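Local coordinates for protein DspB (Aggregatibacter actinomycetemcomitans, PDB 1YHT) that probably hydrolyses terminal beta-linked N-acetylhexosamine residues from biofilm polysaccharide as a family 20 glycoside hydrolase, releasing cells from the biofilm, at residues A[175-187]-A[206-219]. Numbering follows the deposited sequence.
Sequences SQHFHIGGDEFGY and LEKKGLKTRMWNDG
His179 and Trp216 meet in an edge-to-face pair that illustrates how neighbouring parallel strands of a TIM barrel fill its interior. The histidine turns its CE1 edge over the indole face, 3.5 Å from Trp216 NE1, which hydrogen-bonds Glu114; the planes stand at 54°. Its CG stands anti to the backbone N (chi1 -161°), which carries the ring across the second strand, one face above Arg214 O. Both ring nitrogens are bonded, ND1 accepting Gly181 N in the ring plane and NE2 pairing with the Thr235 hydroxyl, which probably fixes the ring's rotation. Further along the same face of the sheet, the His177 ring and Arg214 guanidinium overlap only at their rims, planes 33° apart. Arg214 NH2 sits 3.3 Å from His177 NE2, but above the ring and at a poor angle for a hydrogen bond; Glu233 takes Arg214 NE in a salt bridge and Glu110 holds His177 ND1. On the face bearing Phe178 and Thr213 the contacts are largely apolar: Leu206 CD2 makes an off-centre CH-pi contact with the Phe178 ring, 4.2 Å from its centroid. Ile180 CD1 reaches Met215 SD at 3.8 Å.

Parallel bridges pair His177 with Lys212, Phe178 with Thr213 and His179 with Arg214. Past the strand, Glu184 N, in the Gly-Gly-Asp-Glu-Phe run 181-185, bonds Asp218 OD1 at 3.0 Å from above the carboxylate plane; Trp237 NE1 hydrogen-bonds Asp218 OD2. Asp183 packs CB against Trp216 CD1 (3.5 Å). Adjacent Asp and Glu here characterise family 20 active sites; acetate and glycerol, probably from the crystallisation liquor, lie by Asp183 and Glu184, consistent with a pocket, and His120 bonds Glu184 OE1. Within this beta-alpha-beta unit helix 192-208 covers Ile180, Thr213 and Met215; strands 110-117 and 233-236 continue the barrel wall on either side.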
loop_
_atom_site.group_PDB
_atom_site.type_symbol
_atom_site.label_atom_id
_atom_site.label_comp_id
_atom_site.label_asym_id
_atom_site.label_seq_id
_atom_site.Cartn_x
_atom_site.Cartn_y
_atom_site.Cartn_z
ATOM N N SER A 175 -12.929 1.659 -7.894
ATOM C CA SER A 175 -11.722 2.372 -7.510
ATOM C C SER A 175 -11.780 3.788 -8.041
ATOM O O SER A 175 -12.010 3.990 -9.231
ATOM C CB SER A 175 -10.483 1.629 -8.063
ATOM O OG SER A 175 -9.309 2.390 -7.799
ATOM N N GLN A 176 -11.612 4.769 -7.154
ATOM C CA GLN A 176 -11.419 6.169 -7.559
ATOM C C GLN A 176 -10.011 6.718 -7.335
ATOM O O GLN A 176 -9.694 7.860 -7.765
ATOM C CB GLN A 176 -12.457 7.046 -6.852
ATOM C CG GLN A 176 -13.869 6.754 -7.375
ATOM C CD GLN A 176 -14.484 5.526 -6.761
ATOM O OE1 GLN A 176 -14.523 5.389 -5.541
ATOM N NE2 GLN A 176 -14.942 4.617 -7.589
ATOM N N HIS A 177 -9.162 5.873 -6.717
ATOM C CA HIS A 177 -7.796 6.231 -6.422
ATOM C C HIS A 177 -6.931 5.043 -6.769
ATOM O O HIS A 177 -7.333 3.899 -6.511
ATOM C CB HIS A 177 -7.606 6.516 -4.929
ATOM C CG HIS A 177 -8.461 7.630 -4.409
ATOM N ND1 HIS A 177 -9.792 7.454 -4.101
ATOM C CD2 HIS A 177 -8.180 8.925 -4.151
ATOM C CE1 HIS A 177 -10.299 8.603 -3.679
ATOM N NE2 HIS A 177 -9.343 9.521 -3.711
ATOM N N PHE A 178 -5.719 5.317 -7.219
ATOM C CA PHE A 178 -4.733 4.267 -7.497
ATOM C C PHE A 178 -3.472 4.647 -6.751
ATOM O O PHE A 178 -2.993 5.774 -6.870
ATOM C CB PHE A 178 -4.524 4.214 -9.024
ATOM C CG PHE A 178 -3.644 3.105 -9.514
ATOM C CD1 PHE A 178 -4.166 2.090 -10.320
ATOM C CD2 PHE A 178 -2.316 3.121 -9.271
ATOM C CE1 PHE A 178 -3.354 1.078 -10.834
ATOM C CE2 PHE A 178 -1.469 2.108 -9.781
ATOM C CZ PHE A 178 -2.009 1.074 -10.557
ATOM N N HIS A 179 -2.913 3.681 -6.008
ATOM C CA HIS A 179 -1.762 3.940 -5.180
ATOM C C HIS A 179 -0.507 3.519 -5.951
ATOM O O HIS A 179 -0.355 2.351 -6.314
ATOM C CB HIS A 179 -1.922 3.239 -3.837
ATOM C CG HIS A 179 -1.042 3.777 -2.745
ATOM N ND1 HIS A 179 0.341 3.788 -2.839
ATOM C CD2 HIS A 179 -1.344 4.328 -1.549
ATOM C CE1 HIS A 179 0.841 4.307 -1.730
ATOM N NE2 HIS A 179 -0.154 4.605 -0.914
ATOM N N ILE A 180 0.371 4.498 -6.194
ATOM C CA ILE A 180 1.600 4.292 -6.937
ATOM C C ILE A 180 2.840 3.919 -6.097
ATOM O O ILE A 180 3.984 3.807 -6.627
ATOM C CB ILE A 180 1.930 5.512 -7.881
ATOM C CG1 ILE A 180 2.291 6.759 -7.074
ATOM C CG2 ILE A 180 0.759 5.724 -8.875
ATOM C CD1 ILE A 180 2.830 7.894 -7.855
ATOM N N GLY A 181 2.620 3.634 -4.831
ATOM C CA GLY A 181 3.676 3.226 -3.955
ATOM C C GLY A 181 4.589 4.375 -3.617
ATOM O O GLY A 181 4.109 5.416 -3.096
ATOM N N GLY A 182 5.891 4.183 -3.912
ATOM C CA GLY A 182 6.894 5.209 -3.664
ATOM C C GLY A 182 7.548 5.162 -2.275
ATOM O O GLY A 182 8.045 6.185 -1.781
ATOM N N ASP A 183 7.552 3.978 -1.663
ATOM C CA ASP A 183 8.237 3.768 -0.392
ATOM C C ASP A 183 9.575 3.085 -0.532
ATOM O O ASP A 183 9.772 2.224 -1.402
ATOM C CB ASP A 183 7.377 2.975 0.598
ATOM C CG ASP A 183 7.026 1.566 0.080
ATOM O OD1 ASP A 183 6.808 1.416 -1.140
ATOM O OD2 ASP A 183 6.966 0.612 0.897
ATOM N N GLU A 184 10.489 3.524 0.343
ATOM C CA GLU A 184 11.778 2.897 0.590
ATOM C C GLU A 184 12.576 2.655 -0.669
ATOM O O GLU A 184 13.080 1.569 -0.860
ATOM C CB GLU A 184 11.596 1.561 1.358
ATOM C CG GLU A 184 10.834 1.662 2.661
ATOM C CD GLU A 184 10.789 0.350 3.441
ATOM O OE1 GLU A 184 10.499 -0.701 2.815
ATOM O OE2 GLU A 184 11.056 0.382 4.682
ATOM N N PHE A 185 12.736 3.671 -1.503
ATOM C CA PHE A 185 13.432 3.535 -2.766
ATOM C C PHE A 185 14.688 4.412 -2.690
ATOM O O PHE A 185 14.751 5.376 -1.885
ATOM C CB PHE A 185 12.539 3.959 -3.948
ATOM C CG PHE A 185 12.202 5.432 -3.943
ATOM C CD1 PHE A 185 13.033 6.337 -4.568
ATOM C CD2 PHE A 185 11.113 5.921 -3.240
ATOM C CE1 PHE A 185 12.782 7.666 -4.518
ATOM C CE2 PHE A 185 10.883 7.274 -3.170
ATOM C CZ PHE A 185 11.706 8.137 -3.834
ATOM N N GLY A 186 15.690 4.068 -3.486
ATOM C CA GLY A 186 16.908 4.893 -3.589
ATOM C C GLY A 186 17.771 5.013 -2.342
ATOM O O GLY A 186 18.495 6.005 -2.158
ATOM N N TYR A 187 17.744 4.016 -1.482
ATOM C CA TYR A 187 18.415 4.157 -0.195
ATOM C C TYR A 187 19.940 4.288 -0.320
ATOM O O TYR A 187 20.556 4.998 0.488
ATOM C CB TYR A 187 18.028 3.032 0.791
ATOM C CG TYR A 187 16.725 3.279 1.597
ATOM C CD1 TYR A 187 16.249 2.302 2.469
ATOM C CD2 TYR A 187 15.991 4.474 1.492
ATOM C CE1 TYR A 187 15.079 2.496 3.229
ATOM C CE2 TYR A 187 14.824 4.673 2.238
ATOM C CZ TYR A 187 14.381 3.674 3.115
ATOM O OH TYR A 187 13.249 3.855 3.885
ATOM N N LEU A 206 -2.753 8.675 -14.648
ATOM C CA LEU A 206 -3.952 8.286 -13.875
ATOM C C LEU A 206 -5.100 9.300 -13.997
ATOM O O LEU A 206 -6.275 8.920 -14.129
ATOM C CB LEU A 206 -3.594 8.077 -12.401
ATOM C CG LEU A 206 -2.782 6.810 -12.116
ATOM C CD1 LEU A 206 -2.186 6.801 -10.707
ATOM C CD2 LEU A 206 -3.587 5.549 -12.348
ATOM N N GLU A 207 -4.762 10.583 -13.904
ATOM C CA GLU A 207 -5.716 11.669 -14.083
ATOM C C GLU A 207 -6.461 11.504 -15.399
ATOM O O GLU A 207 -7.698 11.568 -15.420
ATOM C CB GLU A 207 -5.032 13.073 -13.971
ATOM C CG GLU A 207 -5.973 14.237 -14.228
ATOM C CD GLU A 207 -5.255 15.587 -14.210
ATOM O OE1 GLU A 207 -4.428 15.860 -15.092
ATOM O OE2 GLU A 207 -5.520 16.383 -13.296
ATOM N N LYS A 208 -5.751 11.204 -16.484
ATOM C CA LYS A 208 -6.426 11.043 -17.770
ATOM C C LYS A 208 -7.370 9.838 -17.758
ATOM O O LYS A 208 -8.399 9.851 -18.428
ATOM C CB LYS A 208 -5.424 10.962 -18.934
ATOM C CG LYS A 208 -6.088 11.149 -20.349
ATOM C CD LYS A 208 -5.088 10.806 -21.488
ATOM C CE LYS A 208 -5.785 10.653 -22.877
ATOM N NZ LYS A 208 -5.218 9.471 -23.686
ATOM N N LYS A 209 -7.023 8.803 -16.984
ATOM C CA LYS A 209 -7.888 7.648 -16.754
ATOM C C LYS A 209 -9.040 7.895 -15.771
ATOM O O LYS A 209 -9.747 6.945 -15.455
ATOM C CB LYS A 209 -7.055 6.521 -16.162
ATOM C CG LYS A 209 -5.873 6.006 -16.981
ATOM C CD LYS A 209 -6.350 5.129 -18.062
ATOM C CE LYS A 209 -5.209 4.379 -18.774
ATOM N NZ LYS A 209 -5.820 3.198 -19.425
ATOM N N GLY A 210 -9.173 9.110 -15.232
ATOM C CA GLY A 210 -10.249 9.456 -14.319
ATOM C C GLY A 210 -9.960 8.985 -12.896
ATOM O O GLY A 210 -10.880 8.820 -12.112
ATOM N N LEU A 211 -8.685 8.758 -12.579
ATOM C CA LEU A 211 -8.271 8.342 -11.259
ATOM C C LEU A 211 -7.343 9.354 -10.554
ATOM O O LEU A 211 -6.419 9.903 -11.149
ATOM C CB LEU A 211 -7.574 6.976 -11.306
ATOM C CG LEU A 211 -8.448 5.820 -11.769
ATOM C CD1 LEU A 211 -7.619 4.639 -12.183
ATOM C CD2 LEU A 211 -9.427 5.430 -10.646
ATOM N N LYS A 212 -7.577 9.512 -9.262
ATOM C CA LYS A 212 -6.671 10.195 -8.366
ATOM C C LYS A 212 -5.542 9.269 -7.936
ATOM O O LYS A 212 -5.650 8.042 -7.998
ATOM C CB LYS A 212 -7.422 10.719 -7.153
ATOM C CG LYS A 212 -8.410 11.796 -7.513
ATOM C CD LYS A 212 -9.431 11.870 -6.403
ATOM C CE LYS A 212 -10.391 12.957 -6.557
ATOM N NZ LYS A 212 -11.442 12.828 -5.508
ATOM N N THR A 213 -4.442 9.884 -7.535
ATOM C CA THR A 213 -3.218 9.199 -7.156
ATOM C C THR A 213 -3.025 9.239 -5.634
ATOM O O THR A 213 -3.182 10.279 -4.988
ATOM C CB THR A 213 -1.997 9.908 -7.866
ATOM O OG1 THR A 213 -2.217 9.967 -9.283
ATOM C CG2 THR A 213 -0.679 9.238 -7.549
ATOM N N ARG A 214 -2.687 8.086 -5.082
ATOM C CA ARG A 214 -2.180 7.967 -3.726
ATOM C C ARG A 214 -0.704 7.553 -3.786
ATOM O O ARG A 214 -0.248 6.832 -4.698
ATOM C CB ARG A 214 -3.030 6.995 -2.887
ATOM C CG ARG A 214 -4.412 7.520 -2.592
ATOM C CD ARG A 214 -4.587 8.069 -1.158
ATOM N NE ARG A 214 -5.854 8.790 -1.035
ATOM C CZ ARG A 214 -7.016 8.285 -0.608
ATOM N NH1 ARG A 214 -7.106 7.037 -0.146
ATOM N NH2 ARG A 214 -8.116 9.049 -0.640
ATOM N N MET A 215 0.051 8.043 -2.807
ATOM C CA MET A 215 1.480 7.801 -2.741
ATOM C C MET A 215 2.035 7.858 -1.323
ATOM O O MET A 215 1.611 8.691 -0.548
ATOM C CB MET A 215 2.181 8.869 -3.603
ATOM C CG MET A 215 3.582 8.551 -3.860
ATOM S SD MET A 215 4.341 9.849 -4.918
ATOM C CE MET A 215 4.562 11.082 -3.681
ATOM N N TRP A 216 3.012 6.983 -1.007
ATOM C CA TRP A 216 3.707 6.979 0.272
ATOM C C TRP A 216 4.528 8.291 0.400
ATOM O O TRP A 216 4.902 8.887 -0.617
ATOM C CB TRP A 216 4.619 5.732 0.412
ATOM C CG TRP A 216 3.913 4.401 0.438
ATOM C CD1 TRP A 216 4.023 3.395 -0.471
ATOM C CD2 TRP A 216 2.989 3.938 1.433
ATOM N NE1 TRP A 216 3.233 2.324 -0.098
ATOM C CE2 TRP A 216 2.589 2.635 1.060
ATOM C CE3 TRP A 216 2.526 4.470 2.645
ATOM C CZ2 TRP A 216 1.711 1.867 1.829
ATOM C CZ3 TRP A 216 1.683 3.732 3.405
ATOM C CH2 TRP A 216 1.259 2.420 2.989
ATOM N N ASN A 217 4.786 8.758 1.626
ATOM C CA ASN A 217 5.482 10.074 1.784
ATOM C C ASN A 217 6.997 10.101 1.586
ATOM O O ASN A 217 7.581 11.152 1.635
ATOM C CB ASN A 217 5.176 10.702 3.143
ATOM C CG ASN A 217 5.734 9.911 4.279
ATOM O OD1 ASN A 217 5.211 8.858 4.619
ATOM N ND2 ASN A 217 6.830 10.396 4.872
ATOM N N ASP A 218 7.621 8.951 1.366
ATOM C CA ASP A 218 9.051 8.802 1.528
ATOM C C ASP A 218 9.873 9.777 0.647
ATOM O O ASP A 218 10.935 10.253 1.071
ATOM C CB ASP A 218 9.528 7.390 1.201
ATOM C CG ASP A 218 8.819 6.316 1.968
ATOM O OD1 ASP A 218 9.502 5.386 2.419
ATOM O OD2 ASP A 218 7.571 6.388 2.083
ATOM N N GLY A 219 9.377 10.033 -0.563
ATOM C CA GLY A 219 10.093 10.844 -1.534
ATOM C C GLY A 219 9.802 12.307 -1.471
ATOM O O GLY A 219 10.257 13.051 -2.309
HETATM O O HOH W 1 -11.172 9.560 -9.134
HETATM O O HOH W 2 -9.831 12.168 -3.102
HETATM O O HOH W 3 7.289 8.888 -2.014
#